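Local coordinates for DinB-like domain-containing protein (Enterococcus faecalis, PDB 3CEX) that is of unknown function but belongs to the DinB superfamily of helical-bundle proteins, many of whose members bind a divalent metal, at residues 6-9 and 10-14; 133-136 and 137-140; 152-155 and 156-160. All coordinates share one frame; numbering follows the deposited sequence. Where two conformers were deposited one is given.

From the N terminus the three contacts follow in series; each joins near neighbours in sequence, and none encloses or crosses another. Interaction 1 spans the end of the N-terminal loop and the first turns of helix 8-25. Interaction 2 comes much later, in the loop joining strands 133-135 and 142-143, and stands apart at the surface, its nearest atoms about 14 Å from interaction 1 and about 12 Å from interaction 3. Interaction 3 lies within helix 144-170, which begins right after that hairpin. There the chain returns to its beginning: Leu14 packs on Ile152 and Ala155, and Thr13 on Val156, so interactions 1 and 3 bring the first and last long helices together. Both also touch the second subunit.

Interaction 1: residues 6-9 and 10-14; sequences VTQL and SSETL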
ATOM      1  N   VAL A   6       3.961   2.305 -20.032  1.00 29.75           N
ATOM      2  CA  VAL A   6       4.676   1.599 -18.963  1.00 29.50           C
ATOM      3  C   VAL A   6       4.228   2.056 -17.540  1.00 28.01           C
ATOM      4  O   VAL A   6       4.469   1.373 -16.538  1.00 28.71           O
ATOM      5  CB  VAL A   6       6.232   1.666 -19.160  1.00 29.29           C
ATOM      6  CG1 VAL A   6       6.635   1.141 -20.567  1.00 29.26           C
ATOM      7  CG2 VAL A   6       6.756   3.073 -18.939  1.00 29.49           C
ATOM      8  N   THR A   7       3.561   3.197 -17.474  1.00 27.36           N
ATOM      9  CA  THR A   7       3.032   3.747 -16.242  1.00 28.24           C
ATOM     10  C   THR A   7       1.531   3.429 -16.008  1.00 28.05           C
ATOM     11  O   THR A   7       0.975   3.826 -14.982  1.00 26.96           O
ATOM     12  CB  THR A   7       3.203   5.290 -16.251  1.00 28.93           C
ATOM     13  OG1 THR A   7       2.506   5.836 -17.379  1.00 29.25           O
ATOM     14  CG2 THR A   7       4.737   5.711 -16.300  1.00 27.71           C
ATOM     15  N   GLN A   8       0.861   2.757 -16.945  1.00 27.84           N
ATOM     16  CA  GLN A   8      -0.604   2.556 -16.814  0.50 27.89           C
ATOM     17  C   GLN A   8      -0.969   1.714 -15.579  1.00 28.08           C
ATOM     18  O   GLN A   8      -1.889   2.074 -14.811  1.00 26.98           O
ATOM     19  CB  GLN A   8      -1.237   1.937 -18.076  0.50 27.80           C
ATOM     20  CG  GLN A   8      -2.669   1.385 -17.828  0.50 27.98           C
ATOM     21  CD  GLN A   8      -3.454   1.082 -19.097  0.50 28.03           C
ATOM     22  OE1 GLN A   8      -3.042   1.431 -20.201  0.50 29.93           O
ATOM     23  NE2 GLN A   8      -4.591   0.408 -18.938  0.50 27.73           N
ATOM     24  N   LEU A   9      -0.288   0.600 -15.376  1.00 27.85           N
ATOM     25  CA  LEU A   9      -0.584  -0.208 -14.182  1.00 28.12           C
ATOM     26  C   LEU A   9      -0.340   0.541 -12.845  1.00 28.10           C
ATOM     27  O   LEU A   9      -1.136   0.378 -11.905  1.00 26.80           O
ATOM     28  CB  LEU A   9       0.108  -1.583 -14.215  1.00 28.18           C
ATOM     29  CG  LEU A   9      -0.265  -2.586 -15.321  1.00 30.18           C
ATOM     30  CD1 LEU A   9       0.499  -3.906 -15.176  1.00 29.27           C
ATOM     31  CD2 LEU A   9      -1.743  -2.833 -15.320  1.00 31.01           C
ATOM     32  N   SER A  10       0.713   1.358 -12.763  1.00 27.73           N
ATOM     33  CA  SER A  10       0.948   2.217 -11.568  1.00 28.14           C
ATOM     34  C   SER A  10      -0.186   3.187 -11.341  1.00 28.90           C
ATOM     35  O   SER A  10      -0.604   3.430 -10.198  1.00 28.48           O
ATOM     36  CB  SER A  10       2.259   3.017 -11.696  1.00 28.65           C
ATOM     37  OG  SER A  10       3.369   2.149 -11.827  1.00 29.97           O
ATOM     38  N   SER A  11      -0.714   3.722 -12.440  1.00 29.20           N
ATOM     39  CA  SER A  11      -1.856   4.614 -12.412  1.00 29.86           C
ATOM     40  C   SER A  11      -3.139   3.938 -11.872  1.00 29.51           C
ATOM     41  O   SER A  11      -3.898   4.518 -11.068  1.00 29.02           O
ATOM     42  CB  SER A  11      -2.076   5.160 -13.828  1.00 31.30           C
ATOM     43  OG  SER A  11      -2.881   6.284 -13.777  1.00 35.97           O
ATOM     44  N   GLU A  12      -3.391   2.717 -12.315  1.00 28.68           N
ATOM     45  CA  GLU A  12      -4.526   1.958 -11.819  1.00 29.21           C
ATOM     46  C   GLU A  12      -4.320   1.568 -10.346  1.00 28.18           C
ATOM     47  O   GLU A  12      -5.279   1.502  -9.571  1.00 27.77           O
ATOM     48  CB  GLU A  12      -4.772   0.754 -12.734  1.00 30.11           C
ATOM     49  CG  GLU A  12      -5.159   1.232 -14.139  1.00 30.62           C
ATOM     50  CD  GLU A  12      -5.323   0.142 -15.163  1.00 33.23           C
ATOM     51  OE1 GLU A  12      -5.130  -1.051 -14.832  1.00 39.88           O
ATOM     52  OE2 GLU A  12      -5.637   0.498 -16.341  1.00 37.44           O
ATOM     53  N   THR A  13      -3.080   1.350  -9.941  1.00 28.36           N
ATOM     54  CA  THR A  13      -2.770   1.051  -8.531  1.00 28.34           C
ATOM     55  C   THR A  13      -3.035   2.257  -7.601  1.00 28.78           C
ATOM     56  O   THR A  13      -3.561   2.094  -6.439  1.00 28.72           O
ATOM     57  CB  THR A  13      -1.292   0.558  -8.381  1.00 28.99           C
ATOM     58  OG1 THR A  13      -1.089  -0.576  -9.238  1.00 30.15           O
ATOM     59  CG2 THR A  13      -0.957   0.149  -6.938  1.00 29.24           C
ATOM     60  N   LEU A  14      -2.624   3.448  -8.055  1.00 28.42           N
ATOM     61  CA  LEU A  14      -2.972   4.686  -7.355  1.00 29.05           C
ATOM     62  C   LEU A  14      -4.493   4.883  -7.197  1.00 29.45           C
ATOM     63  O   LEU A  14      -4.972   5.312  -6.112  1.00 29.75           O
ATOM     64  CB  LEU A  14      -2.296   5.887  -8.054  1.00 28.94           C
ATOM     65  CG  LEU A  14      -2.494   7.268  -7.413  1.00 29.69           C
ATOM     66  CD1 LEU A  14      -1.909   7.304  -5.994  1.00 29.95           C
ATOM     67  CD2 LEU A  14      -1.842   8.386  -8.270  1.00 28.90           C
TER
HETATM   68  O   HOH W   1       3.152   0.771 -14.218  1.00 22.61           O
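Gln8 reaches one helical turn forward to Glu12, and in the conformer given, one of two, Gln8 NE2 donates to Glu12 OE2 at 2.8 Å. The oxygen is used on its syn side but from 35° outside the carboxylate plane, and with the amide and carboxylate planes 65° apart the two groups meet askew instead of as a flat pair. An extended chain, with CG anti to the backbone N (chi1 165°), carries the Gln8 amide to this bond and leaves Gln8 CG 3.4 Å from Glu12 OE2. The second carboxylate oxygen, OE1, is hydrogen-bonded to Gln145 of the second subunit, so the two oxygens of Glu12 have different partners. In the backbone, the carbonyls of the opening turn find amides four residues on: Thr7 O takes Ser11 N at 3.1 Å and Gln8 O takes Glu12 N at 3.0 Å. Leu9 O is gripped twice by one residue, by Thr13 N at 2.9 Å and by Thr13 OG1 at 2.8 Å, from opposite faces of the carbonyl plane. A water accepts from Ser10 N and donates to Val6 O, bridging the helix start to the preceding loop. Thr7 OG1 is satisfied by Leu122 O of helix 104-124. Successive i to i+4 bonds, with water serving an early N-H, are characteristic of the N-terminal turn of an alpha helix, here helix 8-25 at the dimer interface.

Interaction 2: residues 133-136 and 137-140; sequences VIDK and NWTP
The Trp138 indole is approached by Asp135 at its edge, where Asp135 CG lies in the ring plane and OD2 near it. The carboxylate itself is turned 85° from the indole, and NE1 of Trp138 makes a weak hydrogen bond to Asp135 OD2 at 2.9 Å. Beside NE1 on the same rim, Trp138 CD1 comes within 3.3 Å of Asp135 CG. The setting is a beta hairpin between strands 133-135 and 142-143: Ile134 and Asp135 both face Val142 in a classic beta bulge, and the chain then leaves the strand through an Asx turn. In that turn Asp135 OD1 accepts the backbone N of Asn137 at 2.9 Å, on its anti side and 32° out of the carboxylate plane. CG of Asp135 stands anti to the backbone N (chi1 -168°), beside the carbonyl carbon, and this folds the carboxylate forward over the chain that follows. Each of its oxygens therefore engages a different residue, one a backbone amide and the other a ring nitrogen, and the aspartate ties the departing loop to the end of the strand. The loop is largely exposed, and no other chain of the assembly touches it. The Asn137 amide stands nearly perpendicular to the Asp135 carboxylate; Asn137 OD1 lies beside the aliphatic part of Lys136, 3.8 Å from Lys136 CG.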
ATOM      1  N   VAL A 133      18.698  10.595 -13.695  1.00 31.70           N
ATOM      2  CA  VAL A 133      19.087  10.829 -12.300  1.00 32.31           C
ATOM      3  C   VAL A 133      18.581  12.197 -11.806  1.00 32.24           C
ATOM      4  O   VAL A 133      18.935  13.249 -12.342  1.00 31.62           O
ATOM      5  CB  VAL A 133      20.635  10.672 -12.111  1.00 32.14           C
ATOM      6  CG1 VAL A 133      21.094  11.108 -10.710  1.00 29.99           C
ATOM      7  CG2 VAL A 133      21.046   9.234 -12.378  1.00 30.83           C
ATOM      8  N   ILE A 134      17.755  12.179 -10.772  1.00 32.72           N
ATOM      9  CA  ILE A 134      17.213  13.407 -10.195  1.00 34.11           C
ATOM     10  C   ILE A 134      17.912  13.812  -8.892  1.00 34.75           C
ATOM     11  O   ILE A 134      17.870  14.991  -8.514  1.00 34.77           O
ATOM     12  CB  ILE A 134      15.659  13.374 -10.004  1.00 34.74           C
ATOM     13  CG1 ILE A 134      15.211  12.280  -9.056  1.00 35.04           C
ATOM     14  CG2 ILE A 134      14.914  13.209 -11.359  1.00 34.11           C
ATOM     15  CD1 ILE A 134      13.777  12.391  -8.705  1.00 35.77           C
ATOM     16  N   ASP A 135      18.569  12.858  -8.220  1.00 35.38           N
ATOM     17  CA  ASP A 135      19.407  13.179  -7.053  1.00 35.57           C
ATOM     18  C   ASP A 135      20.616  12.274  -7.001  1.00 36.04           C
ATOM     19  O   ASP A 135      20.501  11.117  -6.641  1.00 35.22           O
ATOM     20  CB  ASP A 135      18.622  13.067  -5.732  1.00 35.81           C
ATOM     21  CG  ASP A 135      19.383  13.687  -4.539  1.00 37.00           C
ATOM     22  OD1 ASP A 135      20.624  13.865  -4.602  1.00 36.29           O
ATOM     23  OD2 ASP A 135      18.727  13.994  -3.525  1.00 40.33           O
ATOM     24  N   LYS A 136      21.783  12.828  -7.313  1.00 37.20           N
ATOM     25  CA  LYS A 136      23.000  12.039  -7.420  1.00 38.72           C
ATOM     26  C   LYS A 136      23.603  11.734  -6.053  1.00 40.12           C
ATOM     27  O   LYS A 136      24.459  10.870  -5.948  1.00 41.21           O
ATOM     28  CB  LYS A 136      24.050  12.730  -8.316  1.00 38.42           C
ATOM     29  CG  LYS A 136      24.544  14.128  -7.833  1.00 37.18           C
ATOM     30  CD  LYS A 136      25.326  14.921  -8.926  1.00 37.09           C
ATOM     31  CE  LYS A 136      26.625  14.241  -9.322  1.00 35.29           C
ATOM     32  NZ  LYS A 136      27.350  14.902 -10.466  1.00 32.87           N
ATOM     33  N   ASN A 137      23.148  12.412  -5.001  1.00 41.55           N
ATOM     34  CA  ASN A 137      23.839  12.354  -3.697  1.00 42.58           C
ATOM     35  C   ASN A 137      23.356  11.214  -2.783  1.00 43.69           C
ATOM     36  O   ASN A 137      23.357  11.342  -1.553  1.00 43.77           O
ATOM     37  CB  ASN A 137      23.741  13.722  -3.014  1.00 42.82           C
ATOM     38  CG  ASN A 137      24.465  14.807  -3.802  1.00 42.15           C
ATOM     39  OD1 ASN A 137      25.593  14.622  -4.250  1.00 42.30           O
ATOM     40  ND2 ASN A 137      23.812  15.937  -3.981  1.00 44.73           N
ATOM     41  N   TRP A 138      22.952  10.112  -3.415  1.00 44.68           N
ATOM     42  CA  TRP A 138      22.550   8.873  -2.757  1.00 45.48           C
ATOM     43  C   TRP A 138      23.266   7.751  -3.460  1.00 45.30           C
ATOM     44  O   TRP A 138      23.701   7.925  -4.592  1.00 44.99           O
ATOM     45  CB  TRP A 138      21.052   8.656  -2.904  1.00 47.70           C
ATOM     46  CG  TRP A 138      20.288   9.717  -2.233  1.00 50.55           C
ATOM     47  CD1 TRP A 138      19.974  10.941  -2.744  1.00 52.22           C
ATOM     48  CD2 TRP A 138      19.771   9.690  -0.896  1.00 53.20           C
ATOM     49  NE1 TRP A 138      19.275  11.674  -1.815  1.00 53.34           N
ATOM     50  CE2 TRP A 138      19.145  10.936  -0.668  1.00 53.73           C
ATOM     51  CE3 TRP A 138      19.774   8.734   0.133  1.00 53.97           C
ATOM     52  CZ2 TRP A 138      18.517  11.256   0.546  1.00 52.70           C
ATOM     53  CZ3 TRP A 138      19.147   9.055   1.345  1.00 52.43           C
ATOM     54  CH2 TRP A 138      18.534  10.307   1.535  1.00 51.84           C
ATOM     55  N   THR A 139      23.389   6.608  -2.787  1.00 45.03           N
ATOM     56  CA  THR A 139      23.896   5.380  -3.400  1.00 44.57           C
ATOM     57  C   THR A 139      22.796   4.350  -3.319  1.00 43.80           C
ATOM     58  O   THR A 139      22.400   3.977  -2.211  1.00 44.91           O
ATOM     59  CB  THR A 139      25.110   4.791  -2.663  1.00 44.59           C
ATOM     60  OG1 THR A 139      26.009   5.837  -2.308  1.00 45.35           O
ATOM     61  CG2 THR A 139      25.830   3.747  -3.545  1.00 44.95           C
ATOM     62  N   PRO A 140      22.263   3.914  -4.474  1.00 42.31           N
ATOM     63  CA  PRO A 140      22.607   4.400  -5.804  1.00 40.96           C
ATOM     64  C   PRO A 140      21.815   5.689  -6.005  1.00 40.12           C
ATOM     65  O   PRO A 140      20.920   5.982  -5.193  1.00 39.52           O
ATOM     66  CB  PRO A 140      22.107   3.284  -6.725  1.00 41.30           C
ATOM     67  CG  PRO A 140      20.922   2.745  -6.038  1.00 41.80           C
ATOM     68  CD  PRO A 140      21.165   2.936  -4.526  1.00 42.57           C
TER

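Interaction 3: residues 152-155 and 156-160; sequences IDDA and VMHSG
His158 leans back along helix 144-170 onto the preceding turn, where most atoms of its side chain meet Asp154. CB lies 3.4 Å from Asp154 O, and CG stays just as near to that oxygen as the side chain rises. With CG beside the backbone N and anti to the carbonyl carbon (chi1 -75°), the ring swings toward the residue four places earlier. There ND1 makes a weak hydrogen bond to Asp154 O at 2.8 Å, strongly bent at 127°. The same carbonyl receives the regular helical bond from His158 N at 3.0 Å, so backbone and ring of one residue converge on one acceptor. Next, CE1 comes 3.0 Å from Asp154 OD1, while Asp154 CG sits in the ring plane at the edge. Carboxylate and imidazole planes differ by 58°. At the tip, NE2 is hydrogen-bonded to O2 of a glycerol, probably from the crystallisation liquor. One ring face is topped by Met157, a selenomethionine, whose SE stands 3.7 Å above the plane over the ring centre. Together these neighbours probably limit rotation of the imidazole. His50 of helix 44-62 packs edge-to-face with His158, and His50 NE2 makes a weak hydrogen bond to Asp154 OD1. Elsewhere on the helix, Ser159 OG folds back to Val156 O at 2.6 Å and also bonds Arg20, whereas Asp153 forms a salt bridge with Arg20 of the second subunit. His50, Asp154 and His158 cluster between helices 44-62 and 144-170, and the glycerol on His158 NE2 may mark a pocket; the group is consistent with the polar, histidine-bearing site within the DinB helical bundle, where relatives bind metal.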
ATOM      1  N   ILE A 152       3.903   6.172  -5.487  1.00 32.42           N
ATOM      2  CA  ILE A 152       2.783   5.231  -5.545  1.00 32.26           C
ATOM      3  C   ILE A 152       2.771   4.349  -4.288  1.00 32.02           C
ATOM      4  O   ILE A 152       1.716   4.163  -3.672  1.00 30.55           O
ATOM      5  CB  ILE A 152       2.855   4.297  -6.788  1.00 32.56           C
ATOM      6  CG1 ILE A 152       2.770   5.083  -8.111  1.00 34.29           C
ATOM      7  CG2 ILE A 152       1.757   3.239  -6.756  1.00 32.35           C
ATOM      8  CD1 ILE A 152       1.539   5.947  -8.264  1.00 34.61           C
ATOM      9  N   ASP A 153       3.941   3.836  -3.889  1.00 32.29           N
ATOM     10  CA  ASP A 153       4.081   3.009  -2.655  1.00 31.62           C
ATOM     11  C   ASP A 153       3.542   3.724  -1.391  1.00 32.00           C
ATOM     12  O   ASP A 153       2.823   3.141  -0.577  1.00 29.24           O
ATOM     13  CB  ASP A 153       5.556   2.583  -2.492  1.00 32.31           C
ATOM     14  CG  ASP A 153       5.875   1.966  -1.139  1.00 33.13           C
ATOM     15  OD1 ASP A 153       5.304   0.898  -0.858  1.00 32.70           O
ATOM     16  OD2 ASP A 153       6.710   2.544  -0.363  1.00 33.19           O
ATOM     17  N   ASP A 154       3.925   4.983  -1.245  1.00 32.34           N
ATOM     18  CA  ASP A 154       3.528   5.826  -0.137  1.00 32.69           C
ATOM     19  C   ASP A 154       2.022   5.975  -0.067  1.00 31.76           C
ATOM     20  O   ASP A 154       1.453   5.804   1.008  1.00 30.62           O
ATOM     21  CB  ASP A 154       4.156   7.229  -0.286  1.00 33.66           C
ATOM     22  CG  ASP A 154       3.645   8.229   0.768  1.00 38.06           C
ATOM     23  OD1 ASP A 154       4.379   8.405   1.753  1.00 46.07           O
ATOM     24  OD2 ASP A 154       2.516   8.826   0.611  1.00 48.08           O
ATOM     25  N   ALA A 155       1.395   6.315  -1.199  1.00 29.78           N
ATOM     26  CA  ALA A 155      -0.048   6.496  -1.230  1.00 29.57           C
ATOM     27  C   ALA A 155      -0.754   5.196  -0.870  1.00 29.48           C
ATOM     28  O   ALA A 155      -1.667   5.213  -0.011  1.00 28.68           O
ATOM     29  CB  ALA A 155      -0.552   7.040  -2.585  1.00 28.72           C
ATOM     30  N   VAL A 156      -0.355   4.081  -1.493  1.00 28.76           N
ATOM     31  CA  VAL A 156      -1.069   2.823  -1.261  1.00 28.87           C
ATOM     32  C   VAL A 156      -0.884   2.382   0.183  1.00 28.20           C
ATOM     33  O   VAL A 156      -1.833   2.005   0.868  1.00 28.83           O
ATOM     34  CB  VAL A 156      -0.685   1.733  -2.269  1.00 28.77           C
ATOM     35  CG1 VAL A 156      -1.386   0.396  -1.972  1.00 26.68           C
ATOM     36  CG2 VAL A 156      -1.031   2.185  -3.701  1.00 32.04           C
HETATM   37  N   MSE A 157       0.349   2.419   0.658  1.00 27.87           N
HETATM   38  CA  MSE A 157       0.616   1.974   2.010  1.00 29.22           C
HETATM   39  C   MSE A 157      -0.131   2.828   3.077  1.00 27.95           C
HETATM   40  O   MSE A 157      -0.640   2.300   4.069  1.00 25.76           O
HETATM   41  CB  MSE A 157       2.138   2.004   2.200  1.00 30.90           C
HETATM   42  CG  MSE A 157       2.543   1.875   3.541  1.00 37.82           C
HETATM   43 SE   MSE A 157       2.810   3.565   4.545  0.80 42.77          SE
HETATM   44  CE  MSE A 157       4.351   2.743   5.341  1.00 34.48           C
ATOM     45  N   HIS A 158      -0.172   4.141   2.887  1.00 27.31           N
ATOM     46  CA  HIS A 158      -0.975   5.004   3.770  1.00 28.18           C
ATOM     47  C   HIS A 158      -2.471   4.734   3.747  1.00 26.91           C
ATOM     48  O   HIS A 158      -3.126   4.883   4.773  1.00 26.30           O
ATOM     49  CB  HIS A 158      -0.670   6.512   3.550  1.00 27.90           C
ATOM     50  CG  HIS A 158       0.643   6.915   4.138  1.00 28.33           C
ATOM     51  ND1 HIS A 158       1.721   7.271   3.360  1.00 32.73           N
ATOM     52  CD2 HIS A 158       1.100   6.868   5.415  1.00 31.38           C
ATOM     53  CE1 HIS A 158       2.765   7.516   4.146  1.00 33.63           C
ATOM     54  NE2 HIS A 158       2.419   7.269   5.396  1.00 30.08           N
ATOM     55  N   SER A 159      -2.989   4.299   2.609  1.00 27.32           N
ATOM     56  CA  SER A 159      -4.424   3.947   2.496  1.00 26.93           C
ATOM     57  C   SER A 159      -4.737   2.721   3.372  1.00 27.42           C
ATOM     58  O   SER A 159      -5.765   2.678   4.048  1.00 27.85           O
ATOM     59  CB  SER A 159      -4.833   3.779   1.017  1.00 27.22           C
ATOM     60  OG  SER A 159      -4.370   2.563   0.447  1.00 26.67           O
ATOM     61  N   GLY A 160      -3.795   1.766   3.451  1.00 27.51           N
ATOM     62  CA  GLY A 160      -3.909   0.650   4.366  1.00 27.04           C
ATOM     63  C   GLY A 160      -3.892   1.088   5.804  1.00 27.06           C
ATOM     64  O   GLY A 160      -4.689   0.603   6.616  1.00 26.34           O
TER